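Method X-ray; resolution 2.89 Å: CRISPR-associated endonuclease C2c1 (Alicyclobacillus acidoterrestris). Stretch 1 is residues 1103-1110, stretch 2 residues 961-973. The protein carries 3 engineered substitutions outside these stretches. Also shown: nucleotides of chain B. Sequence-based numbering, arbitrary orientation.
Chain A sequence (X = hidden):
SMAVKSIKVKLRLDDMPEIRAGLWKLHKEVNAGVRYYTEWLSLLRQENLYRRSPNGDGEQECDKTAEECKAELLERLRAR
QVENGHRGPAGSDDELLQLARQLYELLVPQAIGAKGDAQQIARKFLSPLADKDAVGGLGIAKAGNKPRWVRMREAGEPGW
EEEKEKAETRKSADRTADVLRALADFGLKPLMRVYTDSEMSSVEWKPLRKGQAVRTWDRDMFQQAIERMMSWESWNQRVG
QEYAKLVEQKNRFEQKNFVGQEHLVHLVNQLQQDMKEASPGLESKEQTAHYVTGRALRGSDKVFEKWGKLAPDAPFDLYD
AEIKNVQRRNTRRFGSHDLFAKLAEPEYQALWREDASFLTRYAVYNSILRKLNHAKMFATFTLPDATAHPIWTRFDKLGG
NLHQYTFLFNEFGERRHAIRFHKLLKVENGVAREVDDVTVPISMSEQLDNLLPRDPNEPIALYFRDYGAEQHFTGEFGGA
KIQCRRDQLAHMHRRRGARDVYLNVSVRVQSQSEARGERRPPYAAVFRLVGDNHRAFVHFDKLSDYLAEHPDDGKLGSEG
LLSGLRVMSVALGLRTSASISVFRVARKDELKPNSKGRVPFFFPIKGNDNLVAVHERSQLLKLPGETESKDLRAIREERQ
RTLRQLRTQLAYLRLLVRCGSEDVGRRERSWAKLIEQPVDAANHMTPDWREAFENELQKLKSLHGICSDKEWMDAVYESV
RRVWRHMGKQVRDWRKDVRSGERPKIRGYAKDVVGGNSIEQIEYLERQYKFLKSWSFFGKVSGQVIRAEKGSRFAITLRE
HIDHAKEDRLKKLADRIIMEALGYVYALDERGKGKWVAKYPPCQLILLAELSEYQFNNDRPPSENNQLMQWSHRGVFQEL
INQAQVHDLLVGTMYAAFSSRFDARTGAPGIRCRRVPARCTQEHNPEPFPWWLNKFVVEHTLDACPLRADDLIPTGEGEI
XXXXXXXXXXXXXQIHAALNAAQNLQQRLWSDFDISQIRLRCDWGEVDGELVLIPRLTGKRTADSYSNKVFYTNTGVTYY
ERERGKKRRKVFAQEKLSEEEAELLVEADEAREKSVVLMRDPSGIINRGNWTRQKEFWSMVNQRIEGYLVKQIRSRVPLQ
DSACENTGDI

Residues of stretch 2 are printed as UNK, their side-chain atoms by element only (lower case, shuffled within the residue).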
ATOM      1  N   GLN A1103      24.537 -27.758   5.097  1.00 48.21           N
ATOM      2  CA  GLN A1103      25.616 -28.561   5.663  1.00 51.26           C
ATOM      3  C   GLN A1103      26.943 -27.815   5.630  1.00 58.10           C
ATOM      4  O   GLN A1103      27.712 -27.867   6.595  1.00 49.73           O
ATOM      5  CB  GLN A1103      25.728 -29.889   4.917  1.00 52.83           C
ATOM      6  CG  GLN A1103      26.888 -30.764   5.366  1.00 67.73           C
ATOM      7  CD  GLN A1103      27.052 -31.996   4.496  1.00100.51           C
ATOM      8  OE1 GLN A1103      26.274 -32.221   3.568  1.00106.61           O
ATOM      9  NE2 GLN A1103      28.068 -32.799   4.791  1.00104.54           N
ATOM     10  N   ARG A1104      27.230 -27.107   4.538  1.00 52.99           N
ATOM     11  CA  ARG A1104      28.526 -26.453   4.429  1.00 55.21           C
ATOM     12  C   ARG A1104      28.632 -25.202   5.292  1.00 54.81           C
ATOM     13  O   ARG A1104      29.751 -24.731   5.527  1.00 56.28           O
ATOM     14  CB  ARG A1104      28.827 -26.127   2.964  1.00 48.58           C
ATOM     15  CG  ARG A1104      29.257 -27.351   2.169  1.00 59.40           C
ATOM     16  CD  ARG A1104      29.933 -26.984   0.855  1.00 59.58           C
ATOM     17  NE  ARG A1104      30.854 -25.863   1.010  1.00 51.27           N
ATOM     18  CZ  ARG A1104      32.052 -25.951   1.574  1.00 57.18           C
ATOM     19  NH1 ARG A1104      32.479 -27.114   2.046  1.00 77.26           N
ATOM     20  NH2 ARG A1104      32.822 -24.876   1.675  1.00 49.71           N
ATOM     21  N   ILE A1105      27.515 -24.670   5.785  1.00 48.60           N
ATOM     22  CA  ILE A1105      27.512 -23.517   6.684  1.00 46.97           C
ATOM     23  C   ILE A1105      27.089 -23.915   8.096  1.00 53.49           C
ATOM     24  O   ILE A1105      27.872 -23.806   9.041  1.00 68.29           O
ATOM     25  CB  ILE A1105      26.622 -22.381   6.134  1.00 45.85           C
ATOM     26  CG1 ILE A1105      27.193 -21.847   4.820  1.00 45.59           C
ATOM     27  CG2 ILE A1105      26.487 -21.274   7.168  1.00 45.40           C
ATOM     28  CD1 ILE A1105      26.276 -20.879   4.112  1.00 44.58           C
ATOM     29  N   GLU A1106      25.848 -24.380   8.259  1.00 47.76           N
ATOM     30  CA  GLU A1106      25.369 -24.733   9.594  1.00 49.70           C
ATOM     31  C   GLU A1106      26.071 -25.978  10.124  1.00 51.89           C
ATOM     32  O   GLU A1106      26.483 -26.012  11.288  1.00 66.65           O
ATOM     33  CB  GLU A1106      23.853 -24.935   9.579  1.00 51.08           C
ATOM     34  CG  GLU A1106      23.232 -25.104  10.960  1.00 53.86           C
ATOM     35  CD  GLU A1106      21.722 -25.231  10.906  1.00 73.25           C
ATOM     36  OE1 GLU A1106      21.230 -26.246  10.369  1.00 83.67           O
ATOM     37  OE2 GLU A1106      21.026 -24.315  11.393  1.00 78.63           O
ATOM     38  N   GLY A1107      26.221 -27.008   9.286  1.00 49.16           N
ATOM     39  CA  GLY A1107      26.881 -28.221   9.733  1.00 50.33           C
ATOM     40  C   GLY A1107      28.311 -27.992  10.180  1.00 50.85           C
ATOM     41  O   GLY A1107      28.799 -28.669  11.088  1.00 51.75           O
ATOM     42  N   TYR A1108      28.999 -27.033   9.560  1.00 50.35           N
ATOM     43  CA  TYR A1108      30.363 -26.717   9.968  1.00 50.84           C
ATOM     44  C   TYR A1108      30.384 -25.914  11.263  1.00 50.71           C
ATOM     45  O   TYR A1108      31.185 -26.194  12.161  1.00 51.50           O
ATOM     46  CB  TYR A1108      31.078 -25.952   8.856  1.00 50.44           C
ATOM     47  CG  TYR A1108      32.404 -25.370   9.283  1.00 50.83           C
ATOM     48  CD1 TYR A1108      33.575 -26.107   9.171  1.00 51.82           C
ATOM     49  CD2 TYR A1108      32.487 -24.083   9.802  1.00 50.28           C
ATOM     50  CE1 TYR A1108      34.786 -25.582   9.562  1.00 60.64           C
ATOM     51  CE2 TYR A1108      33.692 -23.552  10.201  1.00 50.72           C
ATOM     52  CZ  TYR A1108      34.840 -24.303  10.076  1.00 65.68           C
ATOM     53  OH  TYR A1108      36.048 -23.772  10.465  1.00 64.86           O
ATOM     54  N   LEU A1109      29.525 -24.895  11.368  1.00 49.76           N
ATOM     55  CA  LEU A1109      29.517 -24.063  12.567  1.00 49.65           C
ATOM     56  C   LEU A1109      29.140 -24.875  13.799  1.00 58.89           C
ATOM     57  O   LEU A1109      29.678 -24.648  14.889  1.00 59.71           O
ATOM     58  CB  LEU A1109      28.559 -22.884  12.383  1.00 48.53           C
ATOM     59  CG  LEU A1109      28.990 -21.821  11.368  1.00 47.85           C
ATOM     60  CD1 LEU A1109      27.943 -20.742  11.264  1.00 46.81           C
ATOM     61  CD2 LEU A1109      30.335 -21.212  11.724  1.00 48.27           C
ATOM     62  N   VAL A1110      28.226 -25.835  13.643  1.00 50.51           N
ATOM     63  CA  VAL A1110      27.827 -26.670  14.769  1.00 51.28           C
ATOM     64  C   VAL A1110      28.948 -27.633  15.144  1.00 57.40           C
ATOM     65  O   VAL A1110      29.244 -27.826  16.329  1.00 80.75           O
ATOM     66  CB  VAL A1110      26.517 -27.410  14.440  1.00 51.15           C
ATOM     67  CG1 VAL A1110      26.150 -28.373  15.551  1.00 52.10           C
ATOM     68  CG2 VAL A1110      25.392 -26.415  14.221  1.00 50.03           C
ATOM     69  N   UNK A 961      24.827 -12.155   5.724  1.00 40.57           N
ATOM     70  CA  UNK A 961      24.730 -13.189   4.707  1.00 40.68           C
ATOM     71  C   UNK A 961      26.054 -13.931   4.619  1.00 41.54           C
ATOM     72  O   UNK A 961      27.110 -13.310   4.474  1.00 44.53           O
ATOM     73  c   UNK A 961      24.319 -13.583   2.238  1.00 40.28           C
ATOM     74  c   UNK A 961      23.214 -14.398   2.064  1.00 40.07           C
ATOM     75  c   UNK A 961      24.361 -12.584   3.353  1.00 40.09           C
ATOM     76  c   UNK A 961      24.244 -15.437   0.178  1.00 45.71           C
ATOM     77  c   UNK A 961      23.174 -15.321   1.041  1.00 40.33           C
ATOM     78  c   UNK A 961      25.387 -13.712   1.368  1.00 40.74           C
ATOM     79  c   UNK A 961      25.352 -14.632   0.344  1.00 40.99           C
ATOM     80  N   UNK A 962      25.993 -15.255   4.716  1.00 42.01           N
ATOM     81  CA  UNK A 962      27.172 -16.111   4.688  1.00 42.90           C
ATOM     82  C   UNK A 962      27.016 -17.101   3.546  1.00 45.11           C
ATOM     83  O   UNK A 962      25.951 -17.705   3.384  1.00 54.54           O
ATOM     84  c   UNK A 962      27.428 -15.861   7.163  1.00 43.38           C
ATOM     85  c   UNK A 962      27.365 -16.851   6.022  1.00 43.52           C
ATOM     86  c   UNK A 962      28.619 -17.693   5.975  1.00 44.47           C
ATOM     87  N   UNK A 963      28.072 -17.267   2.758  1.00 43.57           N
ATOM     88  CA  UNK A 963      28.059 -18.201   1.645  1.00 43.86           C
ATOM     89  C   UNK A 963      29.378 -18.956   1.627  1.00 44.87           C
ATOM     90  O   UNK A 963      30.390 -18.450   2.125  1.00 47.82           O
ATOM     91  c   UNK A 963      27.845 -17.480   0.303  1.00 43.36           C
ATOM     92  o   UNK A 963      29.017 -16.806  -0.125  1.00 43.67           O
ATOM     93  N   UNK A 964      29.397 -20.174   1.084  1.00 45.42           N
ATOM     94  CA  UNK A 964      30.676 -20.882   0.943  1.00 46.42           C
ATOM     95  C   UNK A 964      31.525 -20.220  -0.132  1.00 52.46           C
ATOM     96  O   UNK A 964      31.030 -19.863  -1.203  1.00 46.08           O
ATOM     97  c   UNK A 964      28.259 -20.997   0.638  1.00 45.24           C
ATOM     98  c   UNK A 964      28.923 -22.145  -0.072  1.00 46.14           C
ATOM     99  c   UNK A 964      30.258 -22.304   0.551  1.00 46.91           C
ATOM    100  N   UNK A 965      32.810 -20.036   0.170  1.00 47.77           N
ATOM    101  CA  UNK A 965      33.716 -19.362  -0.749  1.00 48.87           C
ATOM    102  C   UNK A 965      34.523 -20.324  -1.605  1.00 48.33           C
ATOM    103  O   UNK A 965      35.013 -19.924  -2.666  1.00 48.51           O
ATOM    104  c   UNK A 965      36.849 -15.720  -2.452  1.00 63.72           C
ATOM    105  c   UNK A 965      34.825 -16.356  -1.353  1.00 55.13           C
ATOM    106  c   UNK A 965      34.673 -18.447   0.026  1.00 54.65           C
ATOM    107  c   UNK A 965      35.523 -15.476  -2.153  1.00 54.13           C
ATOM    108  c   UNK A 965      35.436 -17.492  -0.845  1.00 54.96           C
ATOM    109  c   UNK A 965      37.472 -16.845  -1.951  1.00 69.59           C
ATOM    110  c   UNK A 965      36.767 -17.724  -1.151  1.00 65.34           C
ATOM    111  N   UNK A 966      34.668 -21.572  -1.177  1.00 48.99           N
ATOM    112  CA  UNK A 966      35.430 -22.569  -1.916  1.00 49.98           C
ATOM    113  C   UNK A 966      35.094 -23.935  -1.331  1.00 50.46           C
ATOM    114  O   UNK A 966      34.242 -24.053  -0.443  1.00 50.01           O
ATOM    115  o   UNK A 966      37.389 -22.219  -0.519  1.00 50.99           O
ATOM    116  c   UNK A 966      36.931 -22.265  -1.857  1.00 50.77           C
ATOM    117  N   UNK A 967      35.760 -24.974  -1.833  1.00 51.45           N
ATOM    118  CA  UNK A 967      35.555 -26.300  -1.268  1.00 52.07           C
ATOM    119  C   UNK A 967      36.088 -26.403   0.151  1.00 52.41           C
ATOM    120  O   UNK A 967      35.730 -27.350   0.861  1.00 52.77           O
ATOM    121  c   UNK A 967      36.213 -27.360  -2.143  1.00 53.14           C
ATOM    122  N   UNK A 968      36.930 -25.454   0.571  1.00 55.07           N
ATOM    123  CA  UNK A 968      37.485 -25.462   1.920  1.00 52.74           C
ATOM    124  C   UNK A 968      36.371 -25.424   2.952  1.00 52.09           C
ATOM    125  O   UNK A 968      35.461 -24.594   2.870  1.00 53.19           O
ATOM    126  c   UNK A 968      38.414 -24.265   2.122  1.00 52.69           C
ATOM    127  c   UNK A 968      40.890 -24.071   2.475  1.00 76.41           C
ATOM    128  o   UNK A 968      41.973 -24.693   2.393  1.00 72.86           O
ATOM    129  o   UNK A 968      40.667 -23.188   3.333  1.00 66.74           O
ATOM    130  c   UNK A 968      39.783 -24.416   1.500  1.00 73.39           C
ATOM    131  N   UNK A 969      36.442 -26.323   3.925  1.00 52.72           N
ATOM    132  CA  UNK A 969      35.421 -26.368   4.955  1.00 58.91           C
ATOM    133  C   UNK A 969      35.658 -25.213   5.917  1.00 51.86           C
ATOM    134  O   UNK A 969      36.728 -25.109   6.521  1.00 60.30           O
ATOM    135  c   UNK A 969      35.432 -27.715   5.673  1.00 73.84           C
ATOM    136  c   UNK A 969      34.042 -29.758   6.239  1.00117.76           C
ATOM    137  c   UNK A 969      34.037 -28.277   5.905  1.00 97.21           C
ATOM    138  o   UNK A 969      35.092 -30.269   6.685  1.00121.41           O
ATOM    139  o   UNK A 969      32.992 -30.412   6.048  1.00122.66           O
ATOM    140  N   UNK A 970      34.674 -24.330   6.033  1.00 50.84           N
ATOM    141  CA  UNK A 970      34.788 -23.146   6.845  1.00 50.41           C
ATOM    142  C   UNK A 970      35.010 -21.866   6.068  1.00 49.78           C
ATOM    143  O   UNK A 970      34.731 -20.785   6.596  1.00 56.21           O
ATOM    144  N   UNK A 971      35.500 -21.958   4.832  1.00 49.95           N
ATOM    145  CA  UNK A 971      35.793 -20.778   4.021  1.00 49.50           C
ATOM    146  C   UNK A 971      34.485 -20.083   3.674  1.00 52.88           C
ATOM    147  O   UNK A 971      33.740 -20.531   2.800  1.00 54.97           O
ATOM    148  c   UNK A 971      36.552 -21.174   2.761  1.00 50.04           C
ATOM    149  o   UNK A 971      36.972 -18.856   2.440  1.00 63.35           O
ATOM    150  o   UNK A 971      38.303 -20.276   1.429  1.00 62.26           O
ATOM    151  c   UNK A 971      37.325 -20.020   2.162  1.00 55.42           C
ATOM    152  N   UNK A 972      34.202 -18.978   4.360  1.00 64.54           N
ATOM    153  CA  UNK A 972      32.952 -18.254   4.203  1.00 46.75           C
ATOM    154  C   UNK A 972      33.213 -16.867   3.640  1.00 46.30           C
ATOM    155  O   UNK A 972      34.284 -16.286   3.836  1.00 46.76           O
ATOM    156  c   UNK A 972      31.299 -20.440   5.337  1.00 46.95           C
ATOM    157  c   UNK A 972      31.498 -20.833   8.056  1.00 55.10           C
ATOM    158  c   UNK A 972      31.884 -19.631   7.501  1.00 60.52           C
ATOM    159  c   UNK A 972      32.208 -18.116   5.535  1.00 46.45           C
ATOM    160  c   UNK A 972      31.788 -19.421   6.136  1.00 46.87           C
ATOM    161  c   UNK A 972      31.010 -21.837   7.251  1.00 53.39           C
ATOM    162  c   UNK A 972      30.909 -21.640   5.888  1.00 47.42           C
ATOM    163  N   UNK A 973      32.214 -16.342   2.944  1.00 55.19           N
ATOM    164  CA  UNK A 973      32.190 -14.949   2.514  1.00 44.91           C
ATOM    165  C   UNK A 973      31.001 -14.294   3.195  1.00 44.07           C
ATOM    166  O   UNK A 973      29.853 -14.674   2.946  1.00 43.53           O
ATOM    167  n   UNK A 973      30.751 -13.001  -0.088  1.00 43.29           N
ATOM    168  n   UNK A 973      32.076 -11.318  -0.055  1.00 43.63           N
ATOM    169  c   UNK A 973      31.914 -13.434   0.509  1.00 44.14           C
ATOM    170  c   UNK A 973      30.874 -11.728  -0.417  1.00 42.99           C
ATOM    171  c   UNK A 973      32.748 -12.368   0.527  1.00 53.32           C
ATOM    172  c   UNK A 973      32.096 -14.835   0.997  1.00 44.71           C
TER
ATOM    173  P     U B   5      34.733 -11.546   5.162  1.00 46.79           P
ATOM    174  OP1   U B   5      34.502 -12.823   4.444  1.00 45.89           O
ATOM    175  OP2   U B   5      36.119 -11.059   5.375  1.00 59.23           O
ATOM    176  O5'   U B   5      33.940 -10.404   4.397  1.00 44.95           O
ATOM    177  C5'   U B   5      34.575  -9.649   3.380  1.00 45.10           C
ATOM    178  C4'   U B   5      33.684  -8.548   2.877  1.00 44.26           C
ATOM    179  O4'   U B   5      33.727  -7.427   3.806  1.00 44.21           O
ATOM    180  C3'   U B   5      34.096  -7.981   1.525  1.00 44.33           C
ATOM    181  O3'   U B   5      32.930  -7.499   0.867  1.00 43.43           O
ATOM    182  C2'   U B   5      34.962  -6.802   1.932  1.00 44.79           C
ATOM    183  O2'   U B   5      35.154  -5.829   0.932  1.00 52.37           O
ATOM    184  C1'   U B   5      34.168  -6.274   3.115  1.00 46.15           C
ATOM    185  N1    U B   5      34.936  -5.414   4.022  1.00 55.86           N
ATOM    186  C2    U B   5      34.544  -4.094   4.050  1.00 56.55           C
ATOM    187  O2    U B   5      33.615  -3.678   3.378  1.00 49.06           O
ATOM    188  N3    U B   5      35.274  -3.293   4.891  1.00 53.85           N
ATOM    189  C4    U B   5      36.334  -3.683   5.681  1.00 51.01           C
ATOM    190  O4    U B   5      36.892  -2.847   6.388  1.00 64.43           O
ATOM    191  C5    U B   5      36.675  -5.070   5.589  1.00 47.25           C
ATOM    192  C6    U B   5      35.985  -5.876   4.778  1.00 53.60           C

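Position 961 carries one carbon and then a ring of six carbons, and its side chain comes no nearer to the helix than 7.0 Å: Phe961. Position 962 has three carbons, one carrying the other two, and points toward the helix; its backbone O lies 3.3 Å from Ile1105 CD1. This is Val962, whose CG1 is 4.3 Å from Ile1105 CG2. At 963 one carbon bears one oxygen, directed away from the helix: Ser963. Its N and O pair with the backbone of position 973 (N to O 3.2 Å, O to N 2.9 Å), joining the two strands.

At 964 three carbons close a ring onto the backbone N, which defines Pro964. Its CD lies 4.0 Å from Ile1105 CD1 and its CB 3.6 Å from Arg1104 NE. Position 965, a carbon plus a six-carbon ring, points away: Phe965. Position 966 has one carbon and one oxygen, Ser966; its O approaches Arg1104 NH2 to 2.7 Å, but the angle is too poor for a hydrogen bond. A lone carbon at 967 gives Ala967, whose CA sits over one face of the Arg1104 guanidinium.

Position 968 has three carbons, the third carrying two oxygens. Glutamate and glutamine share this outline, but two oxygens settle Glu968. The same count identifies 969 as Glu969, with CG 3.9 Å from Tyr1108 CD1. Position 970 has no side-chain atoms, hence Gly970. Its phi/psi of 104/-21 would jam a CB against the preceding carbonyl, and an ideal CB would fall 2.7 Å from Tyr1108 OH. Position 971 has two carbons, the second carrying two oxygens: Asp971, whose OD1 accepts from Ser966 OG at 2.9 Å. Position 972, one carbon and a six-carbon ring, touches four helix residues: Phe972. At 973 a carbon leads to a five-membered ring of three carbons and two nitrogens, His973, out of the helix's reach.

The contact buries 560 Å², with the helix crossing strand 961-964 at 100°. Its polar part centres on Arg1104, whose NH2 donates to Glu968 O (2.9 Å, 165°); that carbonyl also accepts from Asp971 N (3.3 Å) within the type II turn, so one acceptor, Glu968 O, serves both the turn and the arginine. Beside it, Gly970 CA lies 3.5 Å from the Tyr1108 ring centroid, 14° off the normal, a CH-pi contact. Phe972 supplies much of the apolar part: its CE1 is 3.9 Å from Ile1105 CG1, its CZ 3.7 Å from Tyr1108 CD2, and its CE2 3.9 Å from Leu1109 CD2.

Stretch 2 961-973: FVSPFSAEEGDFH
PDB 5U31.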